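Local coordinates for protein probable glutathione reductase (Sinorhizobium meliloti, PDB 4DNA) that probably catalyses the NADPH-dependent reduction of glutathione disulfide to glutathione, working as an FAD-containing homodimer, at residues 52-57 and 79-84; 300-305 and 322-327; 369-374 and 398-403; 431-436 and 448-453. All coordinates share one frame; numbering follows the deposited sequence.

Contact 1 (52-57 and 79-84); sequences KLYVYA and FDWAKL
The helix that starts at the redox-active disulfide Cys-43–Cys-48 packs against the next long helix of the chain, with Tyr-54 and Ala-57 on 48-66 meeting Trp-81 and Leu-84 on 81-106. Leu-84 touches both Tyr-54 and Ala-57. Its CD2 methyl sits over the middle of the Tyr-54 ring, 3.8 Å from the ring centroid and close to the ring normal, a CH-pi contact. The same CD2 also reaches Ala-57 CB at 3.6 Å. With CG anti to the backbone N (chi1 -177°), the leucine fork extends across the gap between the helices. Away from the leucine, Tyr-54 CE2 lies 3.7 Å from Trp-81 CH2, and the two rings meet obliquely, planes at 73°. The polar ends of these rings are tied outside the contact: Tyr-54 OH hydrogen-bonds Phe-164 O, and Trp-81 NE1 hydrogen-bonds Leu-166 O. Asp-80 N-caps helix 81-106, its OD1 accepting a weak bond from Lys-83 N at 3.2 Å. Ala-57 O bonds to Trp-72 of the second subunit. This is buried apolar helix-helix packing, placed beside the dimer interface of a pyridine nucleotide-disulfide oxidoreductase.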
loop_
_atom_site.group_PDB
_atom_site.type_symbol
_atom_site.label_atom_id
_atom_site.label_comp_id
_atom_site.label_asym_id
_atom_site.label_seq_id
_atom_site.Cartn_x
_atom_site.Cartn_y
_atom_site.Cartn_z
ATOM N N LYS A 52 9.489 9.838 9.492
ATOM C CA LYS A 52 9.159 9.149 8.250
ATOM C C LYS A 52 10.106 9.566 7.120
ATOM O O LYS A 52 10.388 8.772 6.214
ATOM C CB LYS A 52 7.683 9.387 7.895
ATOM C CG LYS A 52 7.134 8.602 6.706
ATOM C CD LYS A 52 6.961 7.112 6.987
ATOM C CE LYS A 52 6.282 6.405 5.820
ATOM N NZ LYS A 52 4.872 6.845 5.625
ATOM N N LEU A 53 10.606 10.796 7.182
ATOM C CA LEU A 53 11.567 11.264 6.200
ATOM C C LEU A 53 12.868 10.478 6.320
ATOM O O LEU A 53 13.416 9.978 5.332
ATOM C CB LEU A 53 11.808 12.767 6.361
ATOM C CG LEU A 53 10.613 13.707 6.081
ATOM C CD1 LEU A 53 11.037 15.167 6.136
ATOM C CD2 LEU A 53 9.942 13.433 4.740
ATOM N N TYR A 54 13.340 10.344 7.549
ATOM C CA TYR A 54 14.578 9.631 7.833
ATOM C C TYR A 54 14.452 8.166 7.440
ATOM O O TYR A 54 15.417 7.541 7.013
ATOM C CB TYR A 54 14.936 9.807 9.313
ATOM C CG TYR A 54 15.613 11.147 9.623
ATOM C CD1 TYR A 54 15.293 12.318 8.907
ATOM C CD2 TYR A 54 16.567 11.245 10.636
ATOM C CE1 TYR A 54 15.913 13.531 9.189
ATOM C CE2 TYR A 54 17.183 12.450 10.922
ATOM C CZ TYR A 54 16.860 13.587 10.197
ATOM O OH TYR A 54 17.491 14.768 10.500
ATOM N N VAL A 55 13.242 7.630 7.568
ATOM C CA VAL A 55 12.957 6.292 7.086
ATOM C C VAL A 55 13.200 6.262 5.586
ATOM O O VAL A 55 13.880 5.363 5.086
ATOM C CB VAL A 55 11.509 5.871 7.371
ATOM C CG1 VAL A 55 11.155 4.637 6.575
ATOM C CG2 VAL A 55 11.305 5.632 8.853
ATOM N N TYR A 56 12.652 7.250 4.879
ATOM C CA TYR A 56 12.815 7.335 3.442
ATOM C C TYR A 56 14.293 7.446 3.084
ATOM O O TYR A 56 14.796 6.691 2.234
ATOM C CB TYR A 56 12.042 8.527 2.871
ATOM C CG TYR A 56 10.535 8.368 2.812
ATOM C CD1 TYR A 56 9.950 7.128 2.559
ATOM C CD2 TYR A 56 9.694 9.476 2.956
ATOM C CE1 TYR A 56 8.578 6.990 2.482
ATOM C CE2 TYR A 56 8.314 9.353 2.874
ATOM C CZ TYR A 56 7.763 8.106 2.639
ATOM O OH TYR A 56 6.394 7.954 2.572
ATOM N N ALA A 57 14.986 8.377 3.745
ATOM C CA ALA A 57 16.422 8.541 3.559
ATOM C C ALA A 57 17.136 7.222 3.708
ATOM O O ALA A 57 18.028 6.931 2.941
ATOM C CB ALA A 57 16.989 9.531 4.550
ATOM N N PHE A 79 26.304 9.102 1.405
ATOM C CA PHE A 79 25.312 9.811 2.197
ATOM C C PHE A 79 25.875 10.990 3.000
ATOM O O PHE A 79 26.870 10.857 3.699
ATOM C CB PHE A 79 24.597 8.835 3.126
ATOM C CG PHE A 79 23.634 9.495 4.069
ATOM C CD1 PHE A 79 22.389 9.932 3.621
ATOM C CD2 PHE A 79 23.977 9.690 5.408
ATOM C CE1 PHE A 79 21.506 10.546 4.489
ATOM C CE2 PHE A 79 23.094 10.304 6.281
ATOM C CZ PHE A 79 21.857 10.728 5.821
ATOM N N ASP A 80 25.196 12.128 2.918
ATOM C CA ASP A 80 25.581 13.352 3.608
ATOM C C ASP A 80 24.535 13.690 4.684
ATOM O O ASP A 80 23.524 14.309 4.400
ATOM C CB ASP A 80 25.653 14.468 2.564
ATOM C CG ASP A 80 26.385 15.693 3.046
ATOM O OD1 ASP A 80 26.111 16.186 4.171
ATOM O OD2 ASP A 80 27.226 16.186 2.264
ATOM N N TRP A 81 24.789 13.295 5.921
ATOM C CA TRP A 81 23.912 13.627 7.047
ATOM C C TRP A 81 23.519 15.089 7.134
ATOM O O TRP A 81 22.344 15.432 7.228
ATOM C CB TRP A 81 24.597 13.176 8.316
ATOM C CG TRP A 81 23.891 13.475 9.609
ATOM C CD1 TRP A 81 24.206 14.467 10.531
ATOM C CD2 TRP A 81 22.762 12.748 10.209
ATOM N NE1 TRP A 81 23.365 14.414 11.618
ATOM C CE2 TRP A 81 22.480 13.409 11.488
ATOM C CE3 TRP A 81 21.987 11.665 9.834
ATOM C CZ2 TRP A 81 21.464 12.980 12.329
ATOM C CZ3 TRP A 81 20.963 11.245 10.694
ATOM C CH2 TRP A 81 20.711 11.887 11.908
ATOM N N ALA A 82 24.504 15.969 7.083
ATOM C CA ALA A 82 24.257 17.406 7.158
ATOM C C ALA A 82 23.233 17.871 6.128
ATOM O O ALA A 82 22.503 18.834 6.360
ATOM C CB ALA A 82 25.558 18.180 7.006
ATOM N N LYS A 83 23.171 17.180 4.996
ATOM C CA LYS A 83 22.211 17.561 3.971
ATOM C C LYS A 83 20.771 17.124 4.280
ATOM O O LYS A 83 19.829 17.892 4.068
ATOM C CB LYS A 83 22.693 17.130 2.589
ATOM C CG LYS A 83 23.386 18.290 1.895
ATOM C CD LYS A 83 24.558 17.870 1.035
ATOM C CE LYS A 83 25.187 19.094 0.383
ATOM N NZ LYS A 83 26.585 18.822 -0.069
ATOM N N LEU A 84 20.626 15.907 4.807
ATOM C CA LEU A 84 19.356 15.398 5.283
ATOM C C LEU A 84 18.794 16.306 6.364
ATOM O O LEU A 84 17.741 16.914 6.175
ATOM C CB LEU A 84 19.519 13.988 5.843
ATOM C CG LEU A 84 18.226 13.310 6.309
ATOM C CD1 LEU A 84 17.231 13.273 5.159
ATOM C CD2 LEU A 84 18.484 11.915 6.842
#

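Contact 2 (300-305 and 322-327); sequences GIYALG and MCFIET
Phe-324 points its edge at the face of Tyr-302, an edge-to-face (T-shaped) pair with centroids 4.8 Å apart and planes at 64°. Phe-324 CE1 comes in over the middle of the tyrosine ring and lies 3.6 Å from Tyr-302 CD1. The phenylalanine gets there with CG roughly anti to the backbone N (chi1 158°), which swings its ring off the helix toward the strand. The aliphatic part is smaller: Leu-304 CD2 meets Phe-324 CB at 4.1 Å, the two side chains crossing at about a right angle. Polar bonds just beyond the two segments also tie strand to helix: Tyr-302 OH to Glu-328 OE1, and Gly-305 N to Glu-320 OE1. Within the helix, Thr-327 OG1 donates to Cys-323 O at 3.0 Å. A leucine at Tyr-302 would probably deprive the Phe-324 edge of its aromatic face and leave Glu-328 without the hydroxyl it pairs with. Strand 301-303, one of the two outermost strands of the FAD-binding, Rossmann-type parallel sheet within this chain, leads into Gly-305, which touches the FAD. Helix 314-329 packs against that edge through Phe-324, which touches Val-138 of strand 137-139 as well, while Ile-325 packs on Leu-23 and Ala-24 of helix 15-25.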
loop_
_atom_site.group_PDB
_atom_site.type_symbol
_atom_site.label_atom_id
_atom_site.label_comp_id
_atom_site.label_asym_id
_atom_site.label_seq_id
_atom_site.Cartn_x
_atom_site.Cartn_y
_atom_site.Cartn_z
ATOM N N GLY A 300 -13.819 23.738 34.793
ATOM C CA GLY A 300 -13.550 24.522 33.577
ATOM C C GLY A 300 -12.461 24.001 32.649
ATOM O O GLY A 300 -12.214 24.591 31.600
ATOM N N ILE A 301 -11.826 22.889 33.027
ATOM C CA ILE A 301 -10.571 22.467 32.415
ATOM C C ILE A 301 -10.650 21.106 31.764
ATOM O O ILE A 301 -11.129 20.156 32.371
ATOM C CB ILE A 301 -9.423 22.403 33.438
ATOM C CG1 ILE A 301 -9.243 23.740 34.153
ATOM C CG2 ILE A 301 -8.121 22.027 32.747
ATOM C CD1 ILE A 301 -8.288 23.667 35.320
ATOM N N TYR A 302 -10.142 21.023 30.536
ATOM C CA TYR A 302 -9.987 19.752 29.824
ATOM C C TYR A 302 -8.531 19.415 29.535
ATOM O O TYR A 302 -7.670 20.302 29.440
ATOM C CB TYR A 302 -10.706 19.789 28.488
ATOM C CG TYR A 302 -12.193 19.998 28.549
ATOM C CD1 TYR A 302 -12.734 21.266 28.808
ATOM C CD2 TYR A 302 -13.064 18.948 28.280
ATOM C CE1 TYR A 302 -14.104 21.468 28.826
ATOM C CE2 TYR A 302 -14.437 19.139 28.297
ATOM C CZ TYR A 302 -14.954 20.398 28.568
ATOM O OH TYR A 302 -16.321 20.584 28.579
ATOM N N ALA A 303 -8.284 18.118 29.375
ATOM C CA ALA A 303 -6.977 17.592 29.003
ATOM C C ALA A 303 -7.108 16.573 27.866
ATOM O O ALA A 303 -8.017 15.747 27.871
ATOM C CB ALA A 303 -6.301 16.962 30.208
ATOM N N LEU A 304 -6.193 16.635 26.898
ATOM C CA LEU A 304 -6.200 15.745 25.740
ATOM C C LEU A 304 -4.804 15.650 25.135
ATOM O O LEU A 304 -3.969 16.533 25.337
ATOM C CB LEU A 304 -7.230 16.208 24.694
ATOM C CG LEU A 304 -7.213 17.667 24.223
ATOM C CD1 LEU A 304 -6.390 17.780 22.956
ATOM C CD2 LEU A 304 -8.616 18.202 23.984
ATOM N N GLY A 305 -4.551 14.576 24.394
ATOM C CA GLY A 305 -3.232 14.346 23.820
ATOM C C GLY A 305 -2.407 13.404 24.674
ATOM O O GLY A 305 -2.945 12.707 25.549
HETATM N N MSE A 322 -11.523 17.077 18.458
HETATM C CA MSE A 322 -12.768 17.283 17.739
HETATM C C MSE A 322 -13.883 16.897 18.651
HETATM O O MSE A 322 -14.831 17.649 18.825
HETATM C CB MSE A 322 -12.829 16.433 16.492
HETATM C CG MSE A 322 -11.731 16.859 15.530
HETATM SE SE MSE A 322 -12.013 15.956 13.796
HETATM C CE MSE A 322 -11.933 14.047 14.359
ATOM N N CYS A 323 -13.778 15.729 19.261
ATOM C CA CYS A 323 -14.757 15.338 20.264
ATOM C C CYS A 323 -14.925 16.379 21.357
ATOM O O CYS A 323 -16.033 16.576 21.849
ATOM C CB CYS A 323 -14.440 13.963 20.836
ATOM S SG CYS A 323 -14.847 12.710 19.615
ATOM N N PHE A 324 -13.839 17.059 21.714
ATOM C CA PHE A 324 -13.936 18.171 22.645
ATOM C C PHE A 324 -14.775 19.336 22.078
ATOM O O PHE A 324 -15.725 19.779 22.724
ATOM C CB PHE A 324 -12.562 18.678 23.094
ATOM C CG PHE A 324 -12.598 20.094 23.595
ATOM C CD1 PHE A 324 -13.198 20.402 24.806
ATOM C CD2 PHE A 324 -12.094 21.134 22.819
ATOM C CE1 PHE A 324 -13.266 21.708 25.250
ATOM C CE2 PHE A 324 -12.161 22.450 23.261
ATOM C CZ PHE A 324 -12.746 22.734 24.478
ATOM N N ILE A 325 -14.419 19.847 20.896
ATOM C CA ILE A 325 -15.176 20.937 20.283
ATOM C C ILE A 325 -16.665 20.598 20.244
ATOM O O ILE A 325 -17.510 21.415 20.605
ATOM C CB ILE A 325 -14.630 21.299 18.878
ATOM C CG1 ILE A 325 -13.918 22.657 18.918
ATOM C CG2 ILE A 325 -15.752 21.388 17.844
ATOM C CD1 ILE A 325 -12.563 22.654 19.590
ATOM N N GLU A 326 -16.963 19.372 19.826
ATOM C CA GLU A 326 -18.321 18.852 19.773
ATOM C C GLU A 326 -18.944 18.905 21.172
ATOM O O GLU A 326 -19.882 19.672 21.389
ATOM C CB GLU A 326 -18.310 17.418 19.208
ATOM C CG GLU A 326 -19.494 17.050 18.314
ATOM C CD GLU A 326 -19.470 17.717 16.945
ATOM O OE1 GLU A 326 -18.372 17.998 16.424
ATOM O OE2 GLU A 326 -20.560 17.953 16.380
ATOM N N THR A 327 -18.394 18.128 22.115
ATOM C CA THR A 327 -18.893 18.085 23.493
ATOM C C THR A 327 -19.147 19.481 24.063
ATOM O O THR A 327 -20.281 19.828 24.352
ATOM C CB THR A 327 -17.951 17.303 24.443
ATOM O OG1 THR A 327 -17.943 15.906 24.100
ATOM C CG2 THR A 327 -18.406 17.457 25.891
#

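Contact 3 (369-374 and 398-403); sequences EVYRAE and ADRKVV
Arg-400 NH1 is gripped by two oxygens of strand 367-375. It donates to Tyr-371 OH at 2.9 Å, and it makes a salt bridge with Glu-369 OE1 at 3.0 Å whose hydrogen bond is bent and weak, with an N-H...O angle of 130°. Both partners stand at the edge of the guanidinium, the hydroxyl somewhat tilted from its plane. The carboxylate is turned almost square to the guanidinium, planes 81° apart, so the ion pair is made through one nitrogen and one oxygen and is not a flat two-pronged one. Glu-369 and Tyr-371 are two residues apart on the strand and therefore project from the same side of the sheet. Arg-400 comes from the turn that joins strands 389-396 and 402-408, so the contact ties strand 367-375 to that turn within the antiparallel sheet of the dimerisation domain. Its chain is bent at chi2 and chi3, which brings the guanidinium back over that side of the sheet. The other end of the group is held too, since Arg-400 NH2 forms a salt bridge with Asp-430 OD1, while Lys-429 makes a cation-pi contact with the Tyr-371 ring. Arg-400 thus has a carboxylate on each of its two terminal nitrogens. Its charge is likely to favour the ionised form of the largely buried Glu-369, and NH1 is held between the Tyr-371 hydroxyl, an acceptor here, and the Glu-369 carboxylate.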
loop_
_atom_site.group_PDB
_atom_site.type_symbol
_atom_site.label_atom_id
_atom_site.label_comp_id
_atom_site.label_asym_id
_atom_site.label_seq_id
_atom_site.Cartn_x
_atom_site.Cartn_y
_atom_site.Cartn_z
ATOM N N GLU A 369 -9.702 -19.165 14.193
ATOM C CA GLU A 369 -9.031 -19.648 12.991
ATOM C C GLU A 369 -7.979 -18.622 12.597
ATOM O O GLU A 369 -8.215 -17.409 12.661
ATOM C CB GLU A 369 -10.027 -19.920 11.859
ATOM C CG GLU A 369 -11.072 -20.981 12.210
ATOM C CD GLU A 369 -12.385 -20.893 11.423
ATOM O OE1 GLU A 369 -12.759 -19.807 10.927
ATOM O OE2 GLU A 369 -13.068 -21.936 11.320
ATOM N N VAL A 370 -6.801 -19.119 12.235
ATOM C CA VAL A 370 -5.668 -18.264 11.877
ATOM C C VAL A 370 -5.247 -18.535 10.430
ATOM O O VAL A 370 -5.141 -19.699 9.991
ATOM C CB VAL A 370 -4.487 -18.443 12.852
ATOM C CG1 VAL A 370 -3.298 -17.607 12.423
ATOM C CG2 VAL A 370 -4.908 -18.069 14.263
ATOM N N TYR A 371 -5.039 -17.441 9.696
ATOM C CA TYR A 371 -4.746 -17.499 8.290
ATOM C C TYR A 371 -3.398 -16.802 8.062
ATOM O O TYR A 371 -3.306 -15.580 8.088
ATOM C CB TYR A 371 -5.908 -16.880 7.507
ATOM C CG TYR A 371 -7.246 -17.648 7.622
ATOM C CD1 TYR A 371 -8.113 -17.443 8.704
ATOM C CD2 TYR A 371 -7.655 -18.556 6.631
ATOM C CE1 TYR A 371 -9.324 -18.115 8.795
ATOM C CE2 TYR A 371 -8.859 -19.237 6.726
ATOM C CZ TYR A 371 -9.687 -19.013 7.813
ATOM O OH TYR A 371 -10.883 -19.685 7.930
ATOM N N ARG A 372 -2.346 -17.601 7.872
ATOM C CA ARG A 372 -0.969 -17.110 7.888
ATOM C C ARG A 372 -0.314 -17.301 6.532
ATOM O O ARG A 372 -0.341 -18.387 5.961
ATOM C CB ARG A 372 -0.152 -17.842 8.957
ATOM C CG ARG A 372 1.117 -17.119 9.392
ATOM C CD ARG A 372 2.083 -18.004 10.159
ATOM N NE ARG A 372 3.316 -17.287 10.503
ATOM C CZ ARG A 372 4.476 -17.387 9.846
ATOM N NH1 ARG A 372 4.601 -18.191 8.793
ATOM N NH2 ARG A 372 5.526 -16.683 10.246
ATOM N N ALA A 373 0.277 -16.230 6.025
ATOM C CA ALA A 373 0.878 -16.233 4.702
ATOM C C ALA A 373 2.322 -15.800 4.821
ATOM O O ALA A 373 2.606 -14.758 5.405
ATOM C CB ALA A 373 0.124 -15.284 3.788
ATOM N N GLU A 374 3.234 -16.600 4.286
ATOM C CA GLU A 374 4.638 -16.243 4.329
ATOM C C GLU A 374 5.261 -16.389 2.956
ATOM O O GLU A 374 5.196 -17.465 2.362
ATOM C CB GLU A 374 5.375 -17.110 5.332
ATOM C CG GLU A 374 6.590 -16.424 5.943
ATOM C CD GLU A 374 7.379 -17.357 6.848
ATOM O OE1 GLU A 374 7.634 -18.510 6.413
ATOM O OE2 GLU A 374 7.735 -16.935 7.985
ATOM N N ALA A 398 -16.768 -18.673 15.740
ATOM C CA ALA A 398 -18.205 -18.526 15.969
ATOM C C ALA A 398 -18.882 -17.500 15.052
ATOM O O ALA A 398 -20.032 -17.685 14.706
ATOM C CB ALA A 398 -18.466 -18.177 17.421
ATOM N N ASP A 399 -18.183 -16.424 14.724
ATOM C CA ASP A 399 -18.679 -15.318 13.923
ATOM C C ASP A 399 -18.297 -15.388 12.498
ATOM O O ASP A 399 -19.024 -15.009 11.634
ATOM C CB ASP A 399 -17.950 -14.077 14.351
ATOM C CG ASP A 399 -18.471 -13.520 15.563
ATOM O OD1 ASP A 399 -19.639 -13.768 15.828
ATOM O OD2 ASP A 399 -17.720 -12.834 16.253
ATOM N N ARG A 400 -17.078 -15.814 12.294
ATOM C CA ARG A 400 -16.291 -15.590 11.095
ATOM C C ARG A 400 -15.672 -14.176 11.049
ATOM O O ARG A 400 -15.027 -13.799 10.061
ATOM C CB ARG A 400 -17.080 -15.975 9.833
ATOM C CG ARG A 400 -17.359 -17.466 9.767
ATOM C CD ARG A 400 -16.067 -18.223 9.540
ATOM N NE ARG A 400 -15.776 -18.283 8.114
ATOM C CZ ARG A 400 -14.567 -18.406 7.575
ATOM N NH1 ARG A 400 -13.489 -18.470 8.341
ATOM N NH2 ARG A 400 -14.435 -18.445 6.253
ATOM N N LYS A 401 -15.819 -13.427 12.141
ATOM C CA LYS A 401 -15.235 -12.087 12.227
ATOM C C LYS A 401 -13.717 -12.100 12.131
ATOM O O LYS A 401 -13.060 -12.831 12.864
ATOM C CB LYS A 401 -15.603 -11.405 13.556
ATOM C CG LYS A 401 -17.008 -10.850 13.668
ATOM C CD LYS A 401 -17.385 -9.952 12.501
ATOM C CE LYS A 401 -18.795 -9.385 12.684
ATOM N NZ LYS A 401 -18.838 -8.333 13.744
ATOM N N VAL A 402 -13.152 -11.257 11.272
ATOM C CA VAL A 402 -11.728 -10.951 11.406
ATOM C C VAL A 402 -11.521 -10.038 12.624
ATOM O O VAL A 402 -12.057 -8.961 12.687
ATOM C CB VAL A 402 -11.148 -10.301 10.153
ATOM C CG1 VAL A 402 -9.681 -9.985 10.390
ATOM C CG2 VAL A 402 -11.329 -11.217 8.949
ATOM N N VAL A 403 -10.758 -10.490 13.597
ATOM C CA VAL A 403 -10.604 -9.762 14.849
ATOM C C VAL A 403 -9.188 -9.182 14.940
ATOM O O VAL A 403 -8.870 -8.416 15.859
ATOM C CB VAL A 403 -10.876 -10.681 16.082
ATOM C CG1 VAL A 403 -12.303 -11.229 16.077
ATOM C CG2 VAL A 403 -9.865 -11.826 16.166
#

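Contact 4 (431-436 and 448-453); sequences DFDRTM and TMYQPS
Asp-433 and Tyr-450 run antiparallel alongside one another at the surface. The carboxylate lies at the edge of the ring, near its plane, with Asp-433 OD2 3.5 Å from Tyr-450 CD1, and the two flat groups are turned 80° apart. Asp-433 CB follows along the same edge, 3.8 Å from Tyr-450 CE1. This is close packing of an acid against a ring rim, with the polar work done one shell out. There Lys-429 NZ forms a salt bridge with Asp-433 OD1 and also hydrogen-bonds Met-449 O, so one ammonium ties the helix to the loop. Met-449, a selenomethionine, is the centre of an inverse gamma turn, and Thr-448 O lies over one face of the Tyr-450 ring. On the other segment Thr-435 OG1 donates to Asp-431 O at 2.7 Å. An alanine in place of Tyr-450 would probably uncover the Asp-433 side chain and open a gap beside Met-322 of the second subunit, which packs on the ring. The pair joins helix 429-433, around Asp-433, to the loop leading into strand 454-457, and Ser-453 at the end of that loop bonds to strand 367-375.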
loop_
_atom_site.group_PDB
_atom_site.type_symbol
_atom_site.label_atom_id
_atom_site.label_comp_id
_atom_site.label_asym_id
_atom_site.label_seq_id
_atom_site.Cartn_x
_atom_site.Cartn_y
_atom_site.Cartn_z
ATOM N N ASP A 431 -16.437 -12.144 3.738
ATOM C CA ASP A 431 -16.307 -10.911 2.932
ATOM C C ASP A 431 -14.974 -10.884 2.200
ATOM O O ASP A 431 -14.902 -10.498 1.017
ATOM C CB ASP A 431 -16.367 -9.641 3.790
ATOM C CG ASP A 431 -17.667 -9.501 4.565
ATOM O OD1 ASP A 431 -18.738 -9.778 3.981
ATOM O OD2 ASP A 431 -17.611 -9.096 5.753
ATOM N N PHE A 432 -13.919 -11.283 2.918
ATOM C CA PHE A 432 -12.579 -11.339 2.339
ATOM C C PHE A 432 -12.499 -12.328 1.174
ATOM O O PHE A 432 -11.946 -11.994 0.126
ATOM C CB PHE A 432 -11.541 -11.759 3.368
ATOM C CG PHE A 432 -10.988 -10.646 4.194
ATOM C CD1 PHE A 432 -11.808 -9.901 5.043
ATOM C CD2 PHE A 432 -9.624 -10.397 4.197
ATOM C CE1 PHE A 432 -11.278 -8.908 5.842
ATOM C CE2 PHE A 432 -9.088 -9.404 5.007
ATOM C CZ PHE A 432 -9.919 -8.655 5.824
ATOM N N ASP A 433 -13.035 -13.537 1.365
ATOM C CA ASP A 433 -12.921 -14.585 0.348
ATOM C C ASP A 433 -13.721 -14.294 -0.919
ATOM O O ASP A 433 -13.294 -14.663 -2.002
ATOM C CB ASP A 433 -13.257 -15.953 0.933
ATOM C CG ASP A 433 -12.291 -16.366 2.038
ATOM O OD1 ASP A 433 -11.475 -15.539 2.460
ATOM O OD2 ASP A 433 -12.334 -17.521 2.492
ATOM N N ARG A 434 -14.856 -13.606 -0.772
ATOM C CA ARG A 434 -15.708 -13.177 -1.898
ATOM C C ARG A 434 -15.068 -12.048 -2.711
ATOM O O ARG A 434 -15.548 -11.727 -3.809
ATOM C CB ARG A 434 -17.090 -12.682 -1.420
ATOM C CG ARG A 434 -17.743 -13.453 -0.275
ATOM C CD ARG A 434 -19.225 -13.128 -0.027
ATOM N NE ARG A 434 -19.666 -11.799 -0.483
ATOM C CZ ARG A 434 -20.487 -11.588 -1.519
ATOM N NH1 ARG A 434 -20.971 -12.614 -2.215
ATOM N NH2 ARG A 434 -20.827 -10.348 -1.864
ATOM N N THR A 435 -14.018 -11.436 -2.154
ATOM C CA THR A 435 -13.350 -10.288 -2.769
ATOM C C THR A 435 -12.347 -10.779 -3.798
ATOM O O THR A 435 -11.378 -11.463 -3.451
ATOM C CB THR A 435 -12.610 -9.428 -1.728
ATOM O OG1 THR A 435 -13.518 -9.025 -0.699
ATOM C CG2 THR A 435 -12.026 -8.204 -2.371
HETATM N N MSE A 436 -12.585 -10.435 -5.061
HETATM C CA MSE A 436 -11.750 -10.888 -6.158
HETATM C C MSE A 436 -10.367 -10.387 -5.939
HETATM O O MSE A 436 -10.170 -9.287 -5.427
HETATM C CB MSE A 436 -12.295 -10.273 -7.431
HETATM C CG MSE A 436 -11.551 -10.755 -8.670
HETATM SE SE MSE A 436 -11.867 -12.685 -8.967
HETATM C CE MSE A 436 -13.835 -12.724 -8.790
ATOM N N THR A 448 -7.163 -15.004 -0.610
ATOM C CA THR A 448 -7.256 -16.355 -1.174
ATOM C C THR A 448 -6.917 -17.512 -0.222
ATOM O O THR A 448 -6.848 -18.660 -0.660
ATOM C CB THR A 448 -6.427 -16.508 -2.468
ATOM O OG1 THR A 448 -5.062 -16.209 -2.195
ATOM C CG2 THR A 448 -6.929 -15.572 -3.547
HETATM N N MSE A 449 -6.719 -17.228 1.064
HETATM C CA MSE A 449 -6.432 -18.298 2.028
HETATM C C MSE A 449 -7.731 -18.884 2.506
HETATM O O MSE A 449 -8.227 -18.563 3.591
HETATM C CB MSE A 449 -5.580 -17.805 3.179
HETATM C CG MSE A 449 -4.204 -17.437 2.676
HETATM SE SE MSE A 449 -3.253 -16.765 4.258
HETATM C CE MSE A 449 -4.028 -14.973 4.630
ATOM N N TYR A 450 -8.288 -19.757 1.677
ATOM C CA TYR A 450 -9.620 -20.302 1.882
ATOM C C TYR A 450 -9.649 -21.299 3.020
ATOM O O TYR A 450 -10.679 -21.512 3.640
ATOM C CB TYR A 450 -10.100 -20.944 0.583
ATOM C CG TYR A 450 -10.192 -19.953 -0.559
ATOM C CD1 TYR A 450 -10.916 -18.764 -0.415
ATOM C CD2 TYR A 450 -9.566 -20.196 -1.782
ATOM C CE1 TYR A 450 -11.007 -17.851 -1.447
ATOM C CE2 TYR A 450 -9.656 -19.288 -2.825
ATOM C CZ TYR A 450 -10.374 -18.115 -2.650
ATOM O OH TYR A 450 -10.479 -17.192 -3.660
ATOM N N GLN A 451 -8.495 -21.909 3.275
ATOM C CA GLN A 451 -8.322 -22.865 4.355
ATOM C C GLN A 451 -7.482 -22.222 5.434
ATOM O O GLN A 451 -6.514 -21.507 5.118
ATOM C CB GLN A 451 -7.627 -24.121 3.837
ATOM C CG GLN A 451 -8.357 -24.796 2.687
ATOM C CD GLN A 451 -9.820 -25.060 3.009
ATOM O OE1 GLN A 451 -10.256 -24.923 4.164
ATOM N NE2 GLN A 451 -10.595 -25.433 1.990
ATOM N N PRO A 452 -7.842 -22.459 6.708
ATOM C CA PRO A 452 -7.035 -21.918 7.781
ATOM C C PRO A 452 -5.715 -22.661 7.836
ATOM O O PRO A 452 -5.607 -23.796 7.376
ATOM C CB PRO A 452 -7.867 -22.174 9.038
ATOM C CG PRO A 452 -9.206 -22.613 8.567
ATOM C CD PRO A 452 -8.975 -23.240 7.226
ATOM N N SER A 453 -4.707 -21.986 8.360
ATOM C CA SER A 453 -3.376 -22.511 8.403
ATOM C C SER A 453 -3.273 -23.358 9.650
ATOM O O SER A 453 -2.453 -24.270 9.715
ATOM C CB SER A 453 -2.387 -21.349 8.440
ATOM O OG SER A 453 -2.774 -20.331 7.526
#

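From the N terminus the four contacts follow one another in series, none nested in or crossing another. Contact 1 closes a 21-residue loop between two neighbouring helices beside the dimer interface. Contact 2 closes 16 residues, tying an outer strand of the parallel sheet to the helix after it, on the opposite side of the chain's centre. In the dimerisation domain, contact 3 closes 23 residues and ties strand 367-375 to the turn before 402-408; contact 4 closes 11 and ties helix 429-433 to the loop before 454-457. Their centres are about 9 Å apart and they touch: Ser-453 OG meets Arg-372 N at 2.8 Å, a probable hydrogen bond. The other pairs of contacts stay about 20 Å or more apart between nearest atoms.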